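Local structure of putative citrate lyase (Ralstonia eutropha, 3QQW) at the interface of chains A and B. The protein probably acts as a magnesium-dependent lyase of the HpcH/HpaI aldolase and citrate lyase family, possibly cleaving citramalyl-CoA. Numbering follows the deposited sequence. Chains: chain A/B, Putative citrate lyase.

Contact 1: the interface of chains A and B. Residues chain A 155, 185; chain B 19, 216, 250.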
loop_
_atom_site.group_PDB
_atom_site.type_symbol
_atom_site.label_atom_id
_atom_site.label_comp_id
_atom_site.label_asym_id
_atom_site.label_seq_id
_atom_site.Cartn_x
_atom_site.Cartn_y
_atom_site.Cartn_z
ATOM N N HIS A 155 8.736 8.533 -8.633
ATOM C CA HIS A 155 7.626 7.617 -8.818
ATOM C C HIS A 155 8.140 6.245 -9.177
ATOM O O HIS A 155 7.745 5.256 -8.558
ATOM C CB HIS A 155 6.733 8.125 -9.946
ATOM C CG HIS A 155 5.995 9.361 -9.618
ATOM N ND1 HIS A 155 5.080 9.394 -8.589
ATOM C CD2 HIS A 155 6.029 10.569 -10.222
ATOM C CE1 HIS A 155 4.609 10.627 -8.582
ATOM N NE2 HIS A 155 5.152 11.367 -9.547
ATOM N N HIS A 185 3.143 16.774 -9.700
ATOM C CA HIS A 185 2.346 17.740 -10.483
ATOM C C HIS A 185 1.407 18.578 -9.585
ATOM O O HIS A 185 0.236 18.809 -9.931
ATOM C CB HIS A 185 1.524 16.999 -11.581
ATOM C CG HIS A 185 2.326 16.024 -12.392
ATOM N ND1 HIS A 185 2.332 14.667 -12.096
ATOM C CD2 HIS A 185 3.161 16.242 -13.434
ATOM C CE1 HIS A 185 3.159 14.109 -12.969
ATOM N NE2 HIS A 185 3.707 15.019 -13.768
ATOM N N PHE B 19 1.933 16.210 -18.678
ATOM C CA PHE B 19 0.829 15.857 -17.784
ATOM C C PHE B 19 -0.485 16.411 -18.363
ATOM O O PHE B 19 -0.472 17.520 -18.894
ATOM C CB PHE B 19 1.078 16.374 -16.356
ATOM C CG PHE B 19 0.144 15.788 -15.322
ATOM C CD1 PHE B 19 0.304 14.478 -14.878
ATOM C CD2 PHE B 19 -0.891 16.546 -14.786
ATOM C CE1 PHE B 19 -0.566 13.931 -13.938
ATOM C CE2 PHE B 19 -1.744 16.004 -13.823
ATOM C CZ PHE B 19 -1.583 14.696 -13.414
ATOM N N LEU B 216 -0.361 9.179 -10.876
ATOM C CA LEU B 216 0.671 10.210 -10.875
ATOM C C LEU B 216 2.019 9.673 -11.354
ATOM O O LEU B 216 2.735 10.390 -12.044
ATOM C CB LEU B 216 0.780 10.870 -9.499
ATOM C CG LEU B 216 -0.484 11.637 -9.036
ATOM C CD1 LEU B 216 -0.309 12.187 -7.645
ATOM C CD2 LEU B 216 -0.873 12.745 -10.015
ATOM N N LEU B 250 -6.958 15.120 -8.352
ATOM C CA LEU B 250 -6.878 16.369 -9.123
ATOM C C LEU B 250 -8.154 16.632 -9.911
ATOM O O LEU B 250 -8.246 17.600 -10.680
ATOM C CB LEU B 250 -5.664 16.272 -10.067
ATOM C CG LEU B 250 -4.289 16.276 -9.399
ATOM C CD1 LEU B 250 -3.197 16.055 -10.423
ATOM C CD2 LEU B 250 -4.041 17.608 -8.667
#

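Contact 2: the interface of chains A and B. Residues chain A 159, 206; chain B 162, 166.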
loop_
_atom_site.group_PDB
_atom_site.type_symbol
_atom_site.label_atom_id
_atom_site.label_comp_id
_atom_site.label_asym_id
_atom_site.label_seq_id
_atom_site.Cartn_x
_atom_site.Cartn_y
_atom_site.Cartn_z
ATOM N N ARG A 159 7.821 2.804 -7.170
ATOM C CA ARG A 159 7.165 1.681 -7.818
ATOM C C ARG A 159 8.086 0.438 -7.801
ATOM O O ARG A 159 7.630 -0.659 -7.465
ATOM C CB ARG A 159 6.790 2.067 -9.261
ATOM C CG ARG A 159 6.140 0.933 -10.098
ATOM C CD ARG A 159 6.354 1.182 -11.606
ATOM N NE ARG A 159 7.771 1.346 -11.985
ATOM C CZ ARG A 159 8.270 2.366 -12.685
ATOM N NH1 ARG A 159 7.476 3.342 -13.110
ATOM N NH2 ARG A 159 9.569 2.422 -12.952
ATOM N N ARG A 206 2.354 6.137 2.636
ATOM C CA ARG A 206 2.446 5.015 1.705
ATOM C C ARG A 206 3.859 4.864 1.183
ATOM O O ARG A 206 4.398 3.773 1.246
ATOM C CB ARG A 206 1.474 5.239 0.541
ATOM C CG ARG A 206 1.492 4.150 -0.493
ATOM C CD ARG A 206 0.666 4.487 -1.693
ATOM N NE ARG A 206 0.782 3.426 -2.706
ATOM C CZ ARG A 206 1.770 3.357 -3.590
ATOM N NH1 ARG A 206 2.700 4.302 -3.633
ATOM N NH2 ARG A 206 1.817 2.364 -4.461
ATOM N N PHE B 162 -1.121 -0.537 -11.204
ATOM C CA PHE B 162 0.152 -0.083 -11.774
ATOM C C PHE B 162 0.323 -0.584 -13.202
ATOM O O PHE B 162 0.883 0.137 -14.031
ATOM C CB PHE B 162 1.346 -0.479 -10.890
ATOM C CG PHE B 162 1.545 0.516 -9.759
ATOM C CD1 PHE B 162 2.371 1.630 -9.927
ATOM C CD2 PHE B 162 0.859 0.378 -8.560
ATOM C CE1 PHE B 162 2.535 2.563 -8.903
ATOM C CE2 PHE B 162 0.991 1.337 -7.548
ATOM C CZ PHE B 162 1.838 2.415 -7.720
ATOM N N GLU B 166 -0.051 1.848 -16.974
ATOM C CA GLU B 166 0.968 1.788 -18.013
ATOM C C GLU B 166 0.361 1.565 -19.410
ATOM O O GLU B 166 1.084 1.616 -20.420
ATOM C CB GLU B 166 1.968 0.686 -17.684
ATOM C CG GLU B 166 2.951 1.134 -16.622
ATOM C CD GLU B 166 3.970 0.108 -16.189
ATOM O OE1 GLU B 166 4.128 -0.902 -16.910
ATOM O OE2 GLU B 166 4.583 0.289 -15.110
#

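Contact 3: the interface of chains A and B. Residues chain A 159, 206; chain B 162, 209-210, 213.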
loop_
_atom_site.group_PDB
_atom_site.type_symbol
_atom_site.label_atom_id
_atom_site.label_comp_id
_atom_site.label_asym_id
_atom_site.label_seq_id
_atom_site.Cartn_x
_atom_site.Cartn_y
_atom_site.Cartn_z
ATOM N N ARG A 159 7.821 2.804 -7.170
ATOM C CA ARG A 159 7.165 1.681 -7.818
ATOM C C ARG A 159 8.086 0.438 -7.801
ATOM O O ARG A 159 7.630 -0.659 -7.465
ATOM C CB ARG A 159 6.790 2.067 -9.261
ATOM C CG ARG A 159 6.140 0.933 -10.098
ATOM C CD ARG A 159 6.354 1.182 -11.606
ATOM N NE ARG A 159 7.771 1.346 -11.985
ATOM C CZ ARG A 159 8.270 2.366 -12.685
ATOM N NH1 ARG A 159 7.476 3.342 -13.110
ATOM N NH2 ARG A 159 9.569 2.422 -12.952
ATOM N N ARG A 206 2.354 6.137 2.636
ATOM C CA ARG A 206 2.446 5.015 1.705
ATOM C C ARG A 206 3.859 4.864 1.183
ATOM O O ARG A 206 4.398 3.773 1.246
ATOM C CB ARG A 206 1.474 5.239 0.541
ATOM C CG ARG A 206 1.492 4.150 -0.493
ATOM C CD ARG A 206 0.666 4.487 -1.693
ATOM N NE ARG A 206 0.782 3.426 -2.706
ATOM C CZ ARG A 206 1.770 3.357 -3.590
ATOM N NH1 ARG A 206 2.700 4.302 -3.633
ATOM N NH2 ARG A 206 1.817 2.364 -4.461
ATOM N N PHE B 162 -1.121 -0.537 -11.204
ATOM C CA PHE B 162 0.152 -0.083 -11.774
ATOM C C PHE B 162 0.323 -0.584 -13.202
ATOM O O PHE B 162 0.883 0.137 -14.031
ATOM C CB PHE B 162 1.346 -0.479 -10.890
ATOM C CG PHE B 162 1.545 0.516 -9.759
ATOM C CD1 PHE B 162 2.371 1.630 -9.927
ATOM C CD2 PHE B 162 0.859 0.378 -8.560
ATOM C CE1 PHE B 162 2.535 2.563 -8.903
ATOM C CE2 PHE B 162 0.991 1.337 -7.548
ATOM C CZ PHE B 162 1.838 2.415 -7.720
ATOM N N ALA B 209 -4.953 5.720 -2.117
ATOM C CA ALA B 209 -3.546 6.072 -2.195
ATOM C C ALA B 209 -2.833 5.269 -3.285
ATOM O O ALA B 209 -2.071 5.863 -4.050
ATOM C CB ALA B 209 -2.869 5.899 -0.852
ATOM N N ASP B 210 -3.149 3.967 -3.444
ATOM C CA ASP B 210 -2.562 3.150 -4.510
ATOM C C ASP B 210 -2.932 3.659 -5.878
ATOM O O ASP B 210 -2.062 3.767 -6.755
ATOM C CB ASP B 210 -2.981 1.688 -4.400
ATOM C CG ASP B 210 -2.089 0.858 -3.489
ATOM O OD1 ASP B 210 -1.173 1.458 -2.823
ATOM O OD2 ASP B 210 -2.323 -0.382 -3.397
ATOM N N ALA B 213 -1.170 7.039 -6.524
ATOM C CA ALA B 213 0.247 6.762 -6.730
ATOM C C ALA B 213 0.522 6.191 -8.137
ATOM O O ALA B 213 1.464 6.640 -8.790
ATOM C CB ALA B 213 0.765 5.810 -5.666
#

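Contact 1: the interface of chains A and B
A:His185 lays its imidazole on the phenyl ring of B:Phe19, the two side chains meeting at a slant while their rings stack. The planes are only 14° from parallel and the centroids 3.9 Å apart. The overlap is offset: B:Phe19 CD1 stands over the middle of the imidazole, 3.4 Å from A:His185 ND1, while A:His185 CG lies nearer the rim of the phenyl ring. For B:Phe19, CG anti to the backbone N (chi1 -167°) swings the ring toward chain A, flat side on. The backbone carbonyl of B:Leu216 lies near both histidines, differently placed against each. Its O lies in the plane of the A:His185 ring, at the edge, 3.9 Å from CE1, but sits above one face of A:His155, 3.6 Å from NE2, toward the rim. A:His155 also touches B:Leu216 CB through CE1 (3.9 Å). B:Leu250 is more distant, its CD1 4.4 Å from the backbone carbonyl O of A:His185. In chain A the patch joins the start of helix 155-159, just after strand 148-152 of the TIM barrel, to the loop after helix 177-182; chain B gives a loop residue near its N-terminus, the end of helix 202-216 and the loop just before strand 251-254.

Contact 2: the interface of chains A and B
On the short helix 161-164 of chain B, B:Phe162 meets two arginines of chain A at separate parts of its rim, A:Arg159 at the end of helix 155-159 and A:Arg206 in helix 202-217. The two use different parts of their chains. A:Arg159 touches with its aliphatic stem: CG packs 3.8 Å from B:Phe162 CD1, at the CD1-CE1 side of the ring, and the side chains run at a slant to one another. A bend further along (chi3 55°) turns its guanidinium away, leaving that plane nearly perpendicular to the phenyl. A:Arg206 and B:Phe162 extend toward each other from opposite sides, and the arginine touches with its end. Its NH2 is 3.3 Å from B:Phe162 CZ and 3.4 Å from CE2, so the nitrogen meets the far end of the ring rather than its middle, although guanidinium and ring planes differ by only 20°. B:Glu166, in the loop beyond the short helix, extends toward A:Arg159 from another side. Its carboxylate OE2 lies 4.0 Å from CD and 4.6 Å from NE of that arginine, too far for a salt bridge here, though the opposite charges may still favour the approach. The patch thus couples helix 155-159, after strand 148-152, and helix 202-217 of one barrel to the short helix 161-164 and following loop, just ahead of strand 170-175, in the other.

Contact 3: the interface of chains A and B
A:Arg206 reaches across to helix 202-216 of chain B and lies along B:Ala209, B:Asp210 and B:Ala213. From CB the chain runs straight out, CG anti to the backbone N (chi1 179°) and the stem extended to NE; the guanidinium is then turned about the last bond, its plane set across the stem. CD is the first atom to touch, 3.9 Å from B:Ala209 CB and about as far from the carbonyl O of that residue. NE then donates a nearly linear hydrogen bond, 178° at the hydrogen, to the B:Asp210 carboxylate atom OD1 at 2.8 Å, and the pair is also a salt bridge. OD1 lies in the guanidinium plane and is met on its anti side, somewhat out of the carboxylate plane; the two flat groups stand 87° apart. Next along, CZ passes over the B:Ala213 methyl, CB lying 3.4 Å away beneath one guanidinium face and toward the NH1 rim. NH2 points on past OD1, 3.5 Å off, to the B:Phe162 ring. One edge held by a charged bond and one face resting on a methyl should fix the rotation of the guanidinium. The site probably helps tie neighbouring subunits together, matching a charged arm from one chain to a helix surface of the next.

Contacts 2 and 3 are neighbours, their C-alpha centres about 5 Å apart, and share A:Arg159, A:Arg206 and B:Phe162; contact 1 lies about 12 Å from each. Helix 155-159 of chain A runs through all three, and helix 202-216 of chain B links contact 1, at its end, with contact 3, further up. The two chains offer largely different elements, with helix 202-217 the shared one (202-216 in chain B), as fits an interface without exact two-fold symmetry and a deposited assembly of three copies. A trimer in solution is plausible, though the structure alone does not show it.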